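Local atomic coordinates of Exo-alpha-sialidase (Clostridium perfringens, PDB entry 2VO8), a protein that belongs to the family 33 glycoside hydrolases and, through its cohesin module, probably binds a partner dockerin module with high affinity in assembling toxin complexes. Residues 8-14 against 30-36; 39-44 against 119-123; 44-50 against 112-118; 59-63 against 95-99. One frame throughout, in Å; residues are numbered along the deposited sequence.

Contact 1. Residues 8-14 against 30-36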
loop_
_atom_site.group_PDB
_atom_site.type_symbol
_atom_site.label_atom_id
_atom_site.label_comp_id
_atom_site.label_asym_id
_atom_site.label_seq_id
_atom_site.Cartn_x
_atom_site.Cartn_y
_atom_site.Cartn_z
ATOM N N THR A 8 -6.998 -14.899 -8.666
ATOM C CA THR A 8 -5.860 -14.041 -8.238
ATOM C C THR A 8 -4.502 -14.706 -8.457
ATOM O O THR A 8 -4.408 -15.927 -8.540
ATOM C CB THR A 8 -5.942 -13.679 -6.715
ATOM O OG1 THR A 8 -5.853 -14.880 -5.907
ATOM C CG2 THR A 8 -7.219 -12.913 -6.420
ATOM N N VAL A 9 -3.451 -13.896 -8.553
ATOM C CA VAL A 9 -2.114 -14.379 -8.847
ATOM C C VAL A 9 -1.159 -14.260 -7.656
ATOM O O VAL A 9 -0.027 -14.738 -7.689
ATOM C CB VAL A 9 -1.560 -13.696 -10.153
ATOM C CG1 VAL A 9 -2.482 -14.001 -11.391
ATOM C CG2 VAL A 9 -1.384 -12.200 -10.004
ATOM N N GLY A 10 -1.623 -13.648 -6.561
ATOM C CA GLY A 10 -0.768 -13.467 -5.412
ATOM C C GLY A 10 -1.525 -12.676 -4.358
ATOM O O GLY A 10 -2.699 -12.415 -4.537
ATOM N N ASN A 11 -0.829 -12.334 -3.286
ATOM C CA ASN A 11 -1.386 -11.526 -2.203
ATOM C C ASN A 11 -0.809 -10.109 -2.131
ATOM O O ASN A 11 0.403 -9.931 -2.243
ATOM C CB ASN A 11 -1.092 -12.181 -0.881
ATOM C CG ASN A 11 -1.664 -13.615 -0.790
ATOM O OD1 ASN A 11 -0.999 -14.529 -0.284
ATOM N ND2 ASN A 11 -2.867 -13.787 -1.270
ATOM N N SER A 12 -1.673 -9.146 -1.834
ATOM C CA SER A 12 -1.175 -7.806 -1.396
ATOM C C SER A 12 -0.741 -7.913 0.065
ATOM O O SER A 12 -1.247 -8.763 0.796
ATOM C CB SER A 12 -2.235 -6.722 -1.595
ATOM O OG SER A 12 -3.404 -6.922 -0.824
ATOM N N THR A 13 0.161 -7.039 0.506
ATOM C CA THR A 13 0.629 -6.984 1.873
ATOM C C THR A 13 0.542 -5.563 2.353
ATOM O O THR A 13 0.730 -4.642 1.569
ATOM C CB THR A 13 2.077 -7.485 2.035
ATOM O OG1 THR A 13 2.985 -6.671 1.259
ATOM C CG2 THR A 13 2.198 -8.970 1.619
ATOM N N ILE A 14 0.158 -5.403 3.616
ATOM C CA ILE A 14 0.294 -4.102 4.305
ATOM C C ILE A 14 0.869 -4.368 5.693
ATOM O O ILE A 14 0.327 -5.184 6.430
ATOM C CB ILE A 14 -1.038 -3.297 4.302
ATOM C CG1 ILE A 14 -0.950 -2.052 5.220
ATOM C CG2 ILE A 14 -2.276 -4.127 4.629
ATOM C CD1 ILE A 14 -2.115 -1.025 4.934
ATOM N N LEU A 30 3.393 -1.099 1.815
ATOM C CA LEU A 30 2.572 -1.855 0.889
ATOM C C LEU A 30 3.437 -2.762 0.007
ATOM O O LEU A 30 4.479 -2.346 -0.496
ATOM C CB LEU A 30 1.736 -0.965 0.025
ATOM C CG LEU A 30 1.071 0.267 0.635
ATOM C CD1 LEU A 30 0.170 0.887 -0.421
ATOM C CD2 LEU A 30 0.269 -0.221 1.882
ATOM N N GLY A 31 3.027 -4.015 -0.152
ATOM C CA GLY A 31 3.832 -4.929 -0.978
ATOM C C GLY A 31 3.033 -6.043 -1.607
ATOM O O GLY A 31 1.812 -5.956 -1.739
ATOM N N ILE A 32 3.771 -7.064 -2.031
ATOM C CA ILE A 32 3.175 -8.287 -2.609
ATOM C C ILE A 32 3.820 -9.493 -1.934
ATOM O O ILE A 32 4.900 -9.377 -1.312
ATOM C CB ILE A 32 3.337 -8.304 -4.155
ATOM C CG1 ILE A 32 4.805 -8.224 -4.590
ATOM C CG2 ILE A 32 2.501 -7.183 -4.845
ATOM C CD1 ILE A 32 4.979 -8.473 -6.107
ATOM N N GLU A 33 3.166 -10.659 -2.016
ATOM C CA GLU A 33 3.688 -11.881 -1.393
ATOM C C GLU A 33 3.056 -13.091 -2.088
ATOM O O GLU A 33 1.959 -13.010 -2.611
ATOM C CB GLU A 33 3.416 -11.895 0.120
ATOM C CG GLU A 33 3.901 -13.142 0.898
ATOM C CD GLU A 33 2.929 -14.319 0.806
ATOM O OE1 GLU A 33 1.722 -14.097 0.633
ATOM O OE2 GLU A 33 3.387 -15.480 0.886
ATOM N N GLY A 34 3.824 -14.174 -2.171
ATOM C CA GLY A 34 3.310 -15.426 -2.720
ATOM C C GLY A 34 2.837 -15.380 -4.158
ATOM O O GLY A 34 1.885 -16.059 -4.520
ATOM N N LEU A 35 3.480 -14.567 -4.996
ATOM C CA LEU A 35 3.099 -14.500 -6.402
ATOM C C LEU A 35 3.335 -15.865 -7.083
ATOM O O LEU A 35 4.282 -16.573 -6.714
ATOM C CB LEU A 35 3.887 -13.419 -7.152
ATOM C CG LEU A 35 3.191 -12.061 -7.223
ATOM C CD1 LEU A 35 2.131 -12.017 -8.360
ATOM C CD2 LEU A 35 2.560 -11.730 -5.831
ATOM N N ASN A 36 2.465 -16.187 -8.043
ATOM C CA ASN A 36 2.558 -17.402 -8.857
ATOM C C ASN A 36 3.905 -17.394 -9.545
ATOM O O ASN A 36 4.364 -16.335 -9.981
ATOM C CB ASN A 36 1.435 -17.457 -9.913
ATOM C CG ASN A 36 0.055 -17.721 -9.312
ATOM O OD1 ASN A 36 -0.080 -18.070 -8.123
ATOM N ND2 ASN A 36 -0.978 -17.562 -10.135
HETATM O O HOH W 1 5.474 -7.759 0.931
#
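Thr13 and Glu33 meet at about a right angle on one face of an antiparallel strand pair, the methyl CG2 of Thr13 lying 3.5 Å from Glu33 CB. With OG1 set between its own backbone N and carbonyl carbon (chi1 61°), the Thr13 hydroxyl is laid across the backbone of Gly31, OG1 standing 2.9 Å from Gly31 C, a closeness permitted by the glycine's lack of a side chain. A water bonds to Thr13 OG1 at 2.7 Å and probably donates to Ile32 O, tying hydroxyl to backbone. On the other face Ile14 and Leu30 run side by side in the same direction, Ile14 CD1 4.0 Å from Leu30 CD2. Beyond the paired region Val9 CG2 touches Leu35 CD1 at 3.9 Å, and Leu35 CD2 packs over Gly10 CA. Backbone evidence for the pairing comes from Asn11 with Glu33 and Thr13 with Gly31, each linked by two N-H...O bonds; Asn36 N to Val9 O, at 2.9 Å, prolongs the link past the turn at Gly34. The axes of 10-14 and 30-33 diverge from antiparallel, at 150°. Strand 126-139 runs parallel along the other edge of 10-15, where Ser12 OG bonds to Glu130 O and to Ser132 OG; strand 95-103 pairs with 26-33, and Tyr46 and Phe48 of strand 41-49 pack against Leu30, Ile32 and Ile14.

Contact 2. Residues 39-44 against 119-123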
loop_
_atom_site.group_PDB
_atom_site.type_symbol
_atom_site.label_atom_id
_atom_site.label_comp_id
_atom_site.label_asym_id
_atom_site.label_seq_id
_atom_site.Cartn_x
_atom_site.Cartn_y
_atom_site.Cartn_z
ATOM N N THR A 39 4.206 -15.759 -12.955
ATOM C CA THR A 39 3.719 -14.398 -13.138
ATOM C C THR A 39 4.931 -13.482 -13.034
ATOM O O THR A 39 5.619 -13.490 -12.023
ATOM C CB THR A 39 2.567 -14.027 -12.137
ATOM O OG1 THR A 39 1.349 -14.648 -12.579
ATOM C CG2 THR A 39 2.361 -12.517 -12.105
ATOM N N GLU A 40 5.236 -12.777 -14.130
ATOM C CA GLU A 40 6.353 -11.842 -14.194
ATOM C C GLU A 40 5.840 -10.423 -13.979
ATOM O O GLU A 40 5.223 -9.894 -14.853
ATOM C CB GLU A 40 7.012 -11.917 -15.575
ATOM C CG GLU A 40 7.991 -13.043 -15.746
ATOM C CD GLU A 40 8.940 -12.818 -16.933
ATOM O OE1 GLU A 40 9.494 -11.693 -17.090
ATOM O OE2 GLU A 40 9.140 -13.777 -17.709
ATOM N N VAL A 41 6.099 -9.817 -12.821
ATOM C CA VAL A 41 5.411 -8.576 -12.458
ATOM C C VAL A 41 6.263 -7.362 -12.858
ATOM O O VAL A 41 7.416 -7.318 -12.535
ATOM C CB VAL A 41 5.091 -8.511 -10.924
ATOM C CG1 VAL A 41 4.432 -7.226 -10.558
ATOM C CG2 VAL A 41 4.180 -9.657 -10.524
ATOM N N TYR A 42 5.658 -6.411 -13.552
ATOM C CA TYR A 42 6.346 -5.152 -13.901
ATOM C C TYR A 42 5.680 -3.900 -13.291
ATOM O O TYR A 42 6.232 -2.786 -13.327
ATOM C CB TYR A 42 6.583 -5.050 -15.415
ATOM C CG TYR A 42 7.676 -6.024 -15.861
ATOM C CD1 TYR A 42 9.005 -5.676 -15.738
ATOM C CD2 TYR A 42 7.364 -7.323 -16.338
ATOM C CE1 TYR A 42 10.031 -6.542 -16.131
ATOM C CE2 TYR A 42 8.362 -8.188 -16.718
ATOM C CZ TYR A 42 9.712 -7.789 -16.606
ATOM O OH TYR A 42 10.784 -8.597 -16.963
ATOM N N SER A 43 4.497 -4.054 -12.723
ATOM C CA SER A 43 3.821 -2.866 -12.167
ATOM C C SER A 43 2.832 -3.359 -11.150
ATOM O O SER A 43 2.403 -4.513 -11.244
ATOM C CB SER A 43 3.096 -2.082 -13.269
ATOM O OG SER A 43 2.152 -2.848 -13.971
ATOM N N ALA A 44 2.467 -2.506 -10.192
ATOM C CA ALA A 44 1.330 -2.837 -9.316
ATOM C C ALA A 44 0.431 -1.606 -9.183
ATOM O O ALA A 44 0.833 -0.463 -9.520
ATOM C CB ALA A 44 1.804 -3.364 -8.009
ATOM N N VAL A 119 -1.626 -6.459 -10.372
ATOM C CA VAL A 119 -0.279 -6.410 -10.968
ATOM C C VAL A 119 -0.379 -6.458 -12.495
ATOM O O VAL A 119 -1.282 -7.090 -13.051
ATOM C CB VAL A 119 0.717 -7.512 -10.444
ATOM C CG1 VAL A 119 1.105 -7.309 -8.954
ATOM C CG2 VAL A 119 0.160 -8.920 -10.668
ATOM N N GLY A 120 0.515 -5.712 -13.162
ATOM C CA GLY A 120 0.716 -5.796 -14.600
ATOM C C GLY A 120 1.884 -6.720 -14.773
ATOM O O GLY A 120 2.888 -6.621 -14.039
ATOM N N ALA A 121 1.760 -7.618 -15.741
ATOM C CA ALA A 121 2.684 -8.725 -15.878
ATOM C C ALA A 121 3.258 -8.755 -17.283
ATOM O O ALA A 121 2.866 -7.976 -18.152
ATOM C CB ALA A 121 1.986 -10.040 -15.561
ATOM N N GLY A 122 4.195 -9.667 -17.490
ATOM C CA GLY A 122 4.904 -9.822 -18.786
ATOM C C GLY A 122 4.116 -10.455 -19.927
ATOM O O GLY A 122 4.616 -10.597 -21.049
ATOM N N ASP A 123 2.885 -10.839 -19.649
ATOM C CA ASP A 123 1.940 -11.214 -20.686
ATOM C C ASP A 123 1.183 -10.018 -21.242
ATOM O O ASP A 123 0.306 -10.175 -22.107
ATOM C CB ASP A 123 0.983 -12.311 -20.175
ATOM C CG ASP A 123 0.028 -11.841 -19.057
ATOM O OD1 ASP A 123 0.194 -10.742 -18.479
ATOM O OD2 ASP A 123 -0.907 -12.610 -18.747
#
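Gly120 O is gripped by two successive amides: Tyr42 N at 2.8 Å, in a nearly straight bond (167° at the hydrogen), and Ser43 N at 3.3 Å, which is weak. Two residues facing one define a classic beta bulge, and the register accordingly slips by one between the Val41-Ala121 and Ser43-Gly120 pairs. Gly120 N returns a bond to Ser43 O. Past the bulge, Gly122 N reaches Glu40 O at 2.8 Å, bent at 131° but in the carbonyl plane. Ser43 OG lies 3.3 Å from Gly120 CA, in room that the absence of a side chain on Gly120 leaves for the hydroxyl. On the opposite face Val41 and Val119 cross at about a right angle. Val41 CG1 trails away from its own backbone N (chi1 178°) and meets Val119 CG1 at 3.7 Å, while Ala44 CB approaches that same methyl at 4.1 Å. The Tyr42 ring presents its edge to the backbone around Gly122 N. The contact joins the start of strand 41-49 to the C-terminal end of strand 107-121: strand 78-85 bonds to the other edge of 41-49, strand 126-139 to that of 107-121, and Val9 and Leu35 pack against the valine face.

Contact 3. Residues 44-50 against 112-118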
loop_
_atom_site.group_PDB
_atom_site.type_symbol
_atom_site.label_atom_id
_atom_site.label_comp_id
_atom_site.label_asym_id
_atom_site.label_seq_id
_atom_site.Cartn_x
_atom_site.Cartn_y
_atom_site.Cartn_z
ATOM N N ALA A 44 2.467 -2.506 -10.192
ATOM C CA ALA A 44 1.330 -2.837 -9.316
ATOM C C ALA A 44 0.431 -1.606 -9.183
ATOM O O ALA A 44 0.833 -0.463 -9.520
ATOM C CB ALA A 44 1.804 -3.364 -8.009
ATOM N N GLU A 45 -0.786 -1.827 -8.696
ATOM C CA GLU A 45 -1.715 -0.734 -8.430
ATOM C C GLU A 45 -2.566 -1.022 -7.198
ATOM O O GLU A 45 -3.235 -2.054 -7.121
ATOM C CB GLU A 45 -2.612 -0.486 -9.644
ATOM C CG GLU A 45 -3.837 0.364 -9.346
ATOM C CD GLU A 45 -4.648 0.672 -10.590
ATOM O OE1 GLU A 45 -4.219 0.276 -11.694
ATOM O OE2 GLU A 45 -5.714 1.311 -10.463
ATOM N N TYR A 46 -2.538 -0.106 -6.237
ATOM C CA TYR A 46 -3.424 -0.180 -5.081
ATOM C C TYR A 46 -4.489 0.910 -5.133
ATOM O O TYR A 46 -4.318 1.927 -5.803
ATOM C CB TYR A 46 -2.621 -0.070 -3.783
ATOM C CG TYR A 46 -1.463 -1.037 -3.695
ATOM C CD1 TYR A 46 -1.669 -2.369 -3.359
ATOM C CD2 TYR A 46 -0.163 -0.620 -3.947
ATOM C CE1 TYR A 46 -0.614 -3.257 -3.278
ATOM C CE2 TYR A 46 0.899 -1.500 -3.868
ATOM C CZ TYR A 46 0.668 -2.818 -3.533
ATOM O OH TYR A 46 1.722 -3.699 -3.453
ATOM N N LEU A 47 -5.590 0.688 -4.420
ATOM C CA LEU A 47 -6.403 1.770 -3.929
ATOM C C LEU A 47 -6.297 1.621 -2.418
ATOM O O LEU A 47 -6.734 0.621 -1.831
ATOM C CB LEU A 47 -7.832 1.824 -4.481
ATOM C CG LEU A 47 -8.505 3.142 -4.010
ATOM C CD1 LEU A 47 -8.104 4.376 -4.801
ATOM C CD2 LEU A 47 -10.031 3.008 -3.887
ATOM N N PHE A 48 -5.612 2.608 -1.833
ATOM C CA PHE A 48 -5.258 2.626 -0.414
ATOM C C PHE A 48 -6.317 3.441 0.316
ATOM O O PHE A 48 -6.597 4.553 -0.077
ATOM C CB PHE A 48 -3.901 3.274 -0.189
ATOM C CG PHE A 48 -3.545 3.443 1.278
ATOM C CD1 PHE A 48 -3.036 2.393 2.024
ATOM C CD2 PHE A 48 -3.741 4.662 1.914
ATOM C CE1 PHE A 48 -2.712 2.546 3.355
ATOM C CE2 PHE A 48 -3.397 4.818 3.215
ATOM C CZ PHE A 48 -2.885 3.796 3.947
ATOM N N GLU A 49 -6.909 2.878 1.360
ATOM C CA GLU A 49 -8.020 3.562 2.057
ATOM C C GLU A 49 -7.681 3.751 3.513
ATOM O O GLU A 49 -7.022 2.922 4.155
ATOM C CB GLU A 49 -9.334 2.802 1.847
ATOM C CG GLU A 49 -9.766 2.842 0.383
ATOM C CD GLU A 49 -11.239 2.642 0.198
ATOM O OE1 GLU A 49 -12.029 3.141 1.045
ATOM O OE2 GLU A 49 -11.624 2.025 -0.822
ATOM N N TYR A 50 -8.102 4.909 4.020
ATOM C CA TYR A 50 -7.854 5.278 5.393
ATOM C C TYR A 50 -8.895 6.345 5.809
ATOM O O TYR A 50 -9.562 6.941 4.962
ATOM C CB TYR A 50 -6.456 5.844 5.531
ATOM C CG TYR A 50 -6.298 7.249 5.009
ATOM C CD1 TYR A 50 -6.345 8.357 5.875
ATOM C CD2 TYR A 50 -6.057 7.487 3.645
ATOM C CE1 TYR A 50 -6.145 9.655 5.384
ATOM C CE2 TYR A 50 -5.894 8.776 3.152
ATOM C CZ TYR A 50 -5.936 9.866 4.032
ATOM O OH TYR A 50 -5.808 11.147 3.510
ATOM N N LEU A 112 -6.469 0.579 7.969
ATOM C CA LEU A 112 -5.738 0.914 6.762
ATOM C C LEU A 112 -5.900 -0.273 5.781
ATOM O O LEU A 112 -5.491 -1.379 6.114
ATOM C CB LEU A 112 -4.296 1.165 7.099
ATOM C CG LEU A 112 -4.095 2.174 8.263
ATOM C CD1 LEU A 112 -2.668 2.254 8.650
ATOM C CD2 LEU A 112 -4.770 3.541 7.862
ATOM N N GLY A 113 -6.585 -0.014 4.676
ATOM C CA GLY A 113 -7.034 -1.034 3.721
ATOM C C GLY A 113 -6.516 -0.889 2.302
ATOM O O GLY A 113 -6.235 0.196 1.827
ATOM N N LEU A 114 -6.436 -2.018 1.618
ATOM C CA LEU A 114 -6.188 -2.030 0.188
ATOM C C LEU A 114 -7.437 -2.619 -0.444
ATOM O O LEU A 114 -7.699 -3.845 -0.295
ATOM C CB LEU A 114 -4.902 -2.827 -0.120
ATOM C CG LEU A 114 -3.545 -2.359 0.437
ATOM C CD1 LEU A 114 -2.326 -3.351 0.230
ATOM C CD2 LEU A 114 -3.102 -0.961 -0.145
ATOM N N THR A 115 -8.231 -1.776 -1.103
ATOM C CA THR A 115 -9.515 -2.218 -1.652
ATOM C C THR A 115 -9.446 -2.602 -3.140
ATOM O O THR A 115 -10.410 -3.119 -3.699
ATOM C CB THR A 115 -10.610 -1.154 -1.433
ATOM O OG1 THR A 115 -10.165 0.107 -1.956
ATOM C CG2 THR A 115 -10.910 -0.996 0.034
ATOM N N THR A 116 -8.305 -2.273 -3.746
ATOM C CA THR A 116 -7.890 -2.657 -5.109
ATOM C C THR A 116 -6.412 -3.006 -4.982
ATOM O O THR A 116 -5.617 -2.307 -4.264
ATOM C CB THR A 116 -8.133 -1.519 -6.118
ATOM O OG1 THR A 116 -9.544 -1.269 -6.264
ATOM C CG2 THR A 116 -7.486 -1.787 -7.536
ATOM N N ALA A 117 -6.024 -4.122 -5.620
ATOM C CA ALA A 117 -4.625 -4.576 -5.614
ATOM C C ALA A 117 -4.445 -5.452 -6.853
ATOM O O ALA A 117 -5.101 -6.473 -6.985
ATOM C CB ALA A 117 -4.303 -5.328 -4.372
ATOM N N LEU A 118 -3.630 -4.968 -7.778
ATOM C CA LEU A 118 -3.515 -5.568 -9.137
ATOM C C LEU A 118 -2.043 -5.546 -9.485
ATOM O O LEU A 118 -1.307 -4.663 -8.975
ATOM C CB LEU A 118 -4.232 -4.721 -10.173
ATOM C CG LEU A 118 -5.649 -4.172 -10.083
ATOM C CD1 LEU A 118 -5.787 -3.072 -11.085
ATOM C CD2 LEU A 118 -6.686 -5.276 -10.334
#
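Leu114 fills the angle between two aromatic side chains, Tyr46 and Phe48, on the buried face of the strand pair. Its CD2 lies 3.8 Å from Tyr46 CB and, in the plane of the Phe48 ring, 4.0 Å from the edge atom Phe48 CD1; CD1 of the same leucine approaches Tyr46 CD1. The two rings leave their backbones differently: Phe48 CG is anti to its backbone N (chi1 174°), whereas Tyr46 CG lies beside its own N. Ala117 CB adds to the Tyr46 side, and Leu112 CD2 packs on Tyr50 CB at 3.7 Å. Glu45 with Leu118 and Glu49 with Gly113 each exchange two backbone bonds, Gly113 N to Glu49 O being almost straight at 173°. Between them the chain turns a corner at Thr115, whose N bonds to Leu47 O; the amide of Thr116 is buried without a partner. On the outward face Glu45 and Leu118 extend alongside each other, Leu118 CD1 3.7 Å from Glu45 OE1. The polar edge closes with Thr115 OG1 donating to Glu49 OE2 at 2.7 Å. That oxygen is approached on its anti side, 24° out of the carboxylate plane, by a side chain crossing the glutamate at about a right angle. One face aromatic and aliphatic, the other mixed, with Leu47 and Leu118 among glutamates and a threonine: this alternation is that of strands in a beta-sandwich, as in the cohesin fold.

Contact 4. Residues 59-63 against 95-99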
loop_
_atom_site.group_PDB
_atom_site.type_symbol
_atom_site.label_atom_id
_atom_site.label_comp_id
_atom_site.label_asym_id
_atom_site.label_seq_id
_atom_site.Cartn_x
_atom_site.Cartn_y
_atom_site.Cartn_z
ATOM N N GLU A 59 3.252 11.709 2.741
ATOM C CA GLU A 59 3.922 11.447 1.433
ATOM C C GLU A 59 3.823 9.957 1.161
ATOM O O GLU A 59 3.751 9.152 2.106
ATOM C CB GLU A 59 5.383 11.825 1.413
ATOM C CG GLU A 59 6.190 11.215 2.563
ATOM C CD GLU A 59 7.723 11.245 2.379
ATOM O OE1 GLU A 59 8.223 12.028 1.518
ATOM O OE2 GLU A 59 8.423 10.508 3.134
ATOM N N ILE A 60 3.819 9.621 -0.122
ATOM C CA ILE A 60 3.769 8.224 -0.562
ATOM C C ILE A 60 4.990 8.084 -1.475
ATOM O O ILE A 60 5.137 8.822 -2.447
ATOM C CB ILE A 60 2.485 7.924 -1.302
ATOM C CG1 ILE A 60 1.269 7.957 -0.349
ATOM C CG2 ILE A 60 2.514 6.542 -1.968
ATOM C CD1 ILE A 60 0.006 7.908 -1.091
ATOM N N THR A 61 5.890 7.181 -1.117
ATOM C CA THR A 61 7.114 7.000 -1.889
ATOM C C THR A 61 7.433 5.544 -2.191
ATOM O O THR A 61 6.892 4.586 -1.598
ATOM C CB THR A 61 8.316 7.591 -1.144
ATOM O OG1 THR A 61 8.449 6.949 0.107
ATOM C CG2 THR A 61 8.140 9.137 -0.904
ATOM N N SER A 62 8.337 5.360 -3.132
ATOM C CA SER A 62 8.771 3.996 -3.458
ATOM C C SER A 62 9.588 3.384 -2.336
ATOM O O SER A 62 10.332 4.057 -1.602
ATOM C CB SER A 62 9.569 4.018 -4.777
ATOM O OG SER A 62 10.767 4.701 -4.551
ATOM N N PHE A 63 9.457 2.057 -2.182
ATOM C CA PHE A 63 10.160 1.366 -1.123
ATOM C C PHE A 63 11.662 1.296 -1.421
ATOM O O PHE A 63 12.479 1.220 -0.506
ATOM C CB PHE A 63 9.536 -0.012 -0.851
ATOM C CG PHE A 63 10.062 -0.678 0.382
ATOM C CD1 PHE A 63 9.539 -0.376 1.632
ATOM C CD2 PHE A 63 11.082 -1.628 0.287
ATOM C CE1 PHE A 63 10.044 -1.015 2.783
ATOM C CE2 PHE A 63 11.568 -2.256 1.411
ATOM C CZ PHE A 63 11.053 -1.949 2.666
ATOM N N ASP A 95 8.487 -5.533 -0.920
ATOM C CA ASP A 95 7.821 -4.342 -0.456
ATOM C C ASP A 95 8.000 -3.255 -1.534
ATOM O O ASP A 95 9.095 -3.122 -2.146
ATOM C CB ASP A 95 8.373 -3.940 0.914
ATOM C CG ASP A 95 8.003 -4.957 2.014
ATOM O OD1 ASP A 95 7.178 -5.832 1.748
ATOM O OD2 ASP A 95 8.529 -4.868 3.125
ATOM N N LEU A 96 6.911 -2.541 -1.805
ATOM C CA LEU A 96 6.817 -1.660 -2.964
ATOM C C LEU A 96 6.617 -0.159 -2.636
ATOM O O LEU A 96 7.157 0.700 -3.329
ATOM C CB LEU A 96 5.694 -2.129 -3.878
ATOM C CG LEU A 96 5.844 -3.508 -4.521
ATOM C CD1 LEU A 96 4.680 -3.812 -5.411
ATOM C CD2 LEU A 96 7.159 -3.548 -5.359
ATOM N N VAL A 97 5.856 0.140 -1.587
ATOM C CA VAL A 97 5.426 1.522 -1.333
ATOM C C VAL A 97 5.460 1.818 0.171
ATOM O O VAL A 97 5.127 0.941 0.977
ATOM C CB VAL A 97 4.001 1.776 -1.832
ATOM C CG1 VAL A 97 3.578 3.316 -1.526
ATOM C CG2 VAL A 97 3.829 1.383 -3.282
ATOM N N LYS A 98 5.906 3.030 0.522
ATOM C CA LYS A 98 5.864 3.551 1.901
ATOM C C LYS A 98 4.788 4.632 1.916
ATOM O O LYS A 98 4.897 5.608 1.174
ATOM C CB LYS A 98 7.182 4.229 2.259
ATOM C CG LYS A 98 8.420 3.354 2.240
ATOM C CD LYS A 98 9.639 4.095 2.816
ATOM C CE LYS A 98 10.746 4.440 1.812
ATOM N NZ LYS A 98 12.037 4.470 2.607
ATOM N N VAL A 99 3.764 4.480 2.759
ATOM C CA VAL A 99 2.740 5.519 2.928
ATOM C C VAL A 99 2.934 6.151 4.311
ATOM O O VAL A 99 2.850 5.484 5.328
ATOM C CB VAL A 99 1.280 4.972 2.787
ATOM C CG1 VAL A 99 0.227 6.104 2.924
ATOM C CG2 VAL A 99 1.076 4.243 1.510
HETATM O O HOH W 2 6.916 7.973 2.236
#
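Strands 59-62 and 95-99 run antiparallel at 159°, Thr61 and Lys98 forming the hydrogen-bonded pair: Lys98 N to Thr61 O is 2.8 Å and nearly straight (174°), and both bonds of the pair lie in the carbonyl plane. Phe63 N continues the link to Leu96 O, though from above that carbonyl plane. With CG anti to the backbone N (chi1 -170°), the Phe63 ring is carried over to Asp95, whose CB sits 3.5 Å from the ring centroid almost on the normal: a CH-pi contact over the face. The carboxylate plane stands close to perpendicular to the ring, and Asp95 OD1 forms a salt bridge with Lys15. Lys98 crosses Phe63 at about a right angle, its CG 3.9 Å from Phe63 CD1, and carries its CE to 3.5 Å from Ser62 O. On the other face Ile60 presses its CG2 on Val97 CG1 at 3.4 Å, tighter than usual for two carbons, and lies side by side with Val99. A water 2.8 Å from Thr61 OG1 also lies within bonding range of Lys98 O and, weakly, Glu59 OE2, and probably shares its protons among them. The chemistry is thus divided: branched aliphatics pack together toward strand 78-85, tightly where Ile60 meets Val97, while on the other side Asp95 and Lys98 meet Phe63 through their carbons, the carboxylate being paired with Lys15, and Thr61 meets water.

How the contacts relate
Contacts 2 and 3 are two portions of one pairing, strands 41-49 and 107-121, meeting at Ala44. Measured between centres, contact 3 lies about 6 Å from the middle of the chain and supplies aromatic core, whereas contact 2, about 17 Å out, is a bulged end whose inward side chains are smaller; contact 4 (about 7 Å) and contact 1 (about 11 Å) fall between. These last two are joined through bonds of Leu30 with Leu96 and Val97. The two groups close face to face: Tyr46 OH bonds weakly to Gly31 O, and Phe48 packs on Val99. Water bridges hydroxyl to backbone in contacts 1 and 4; contact 3 has in addition a direct Thr115-Glu49 side-chain bond.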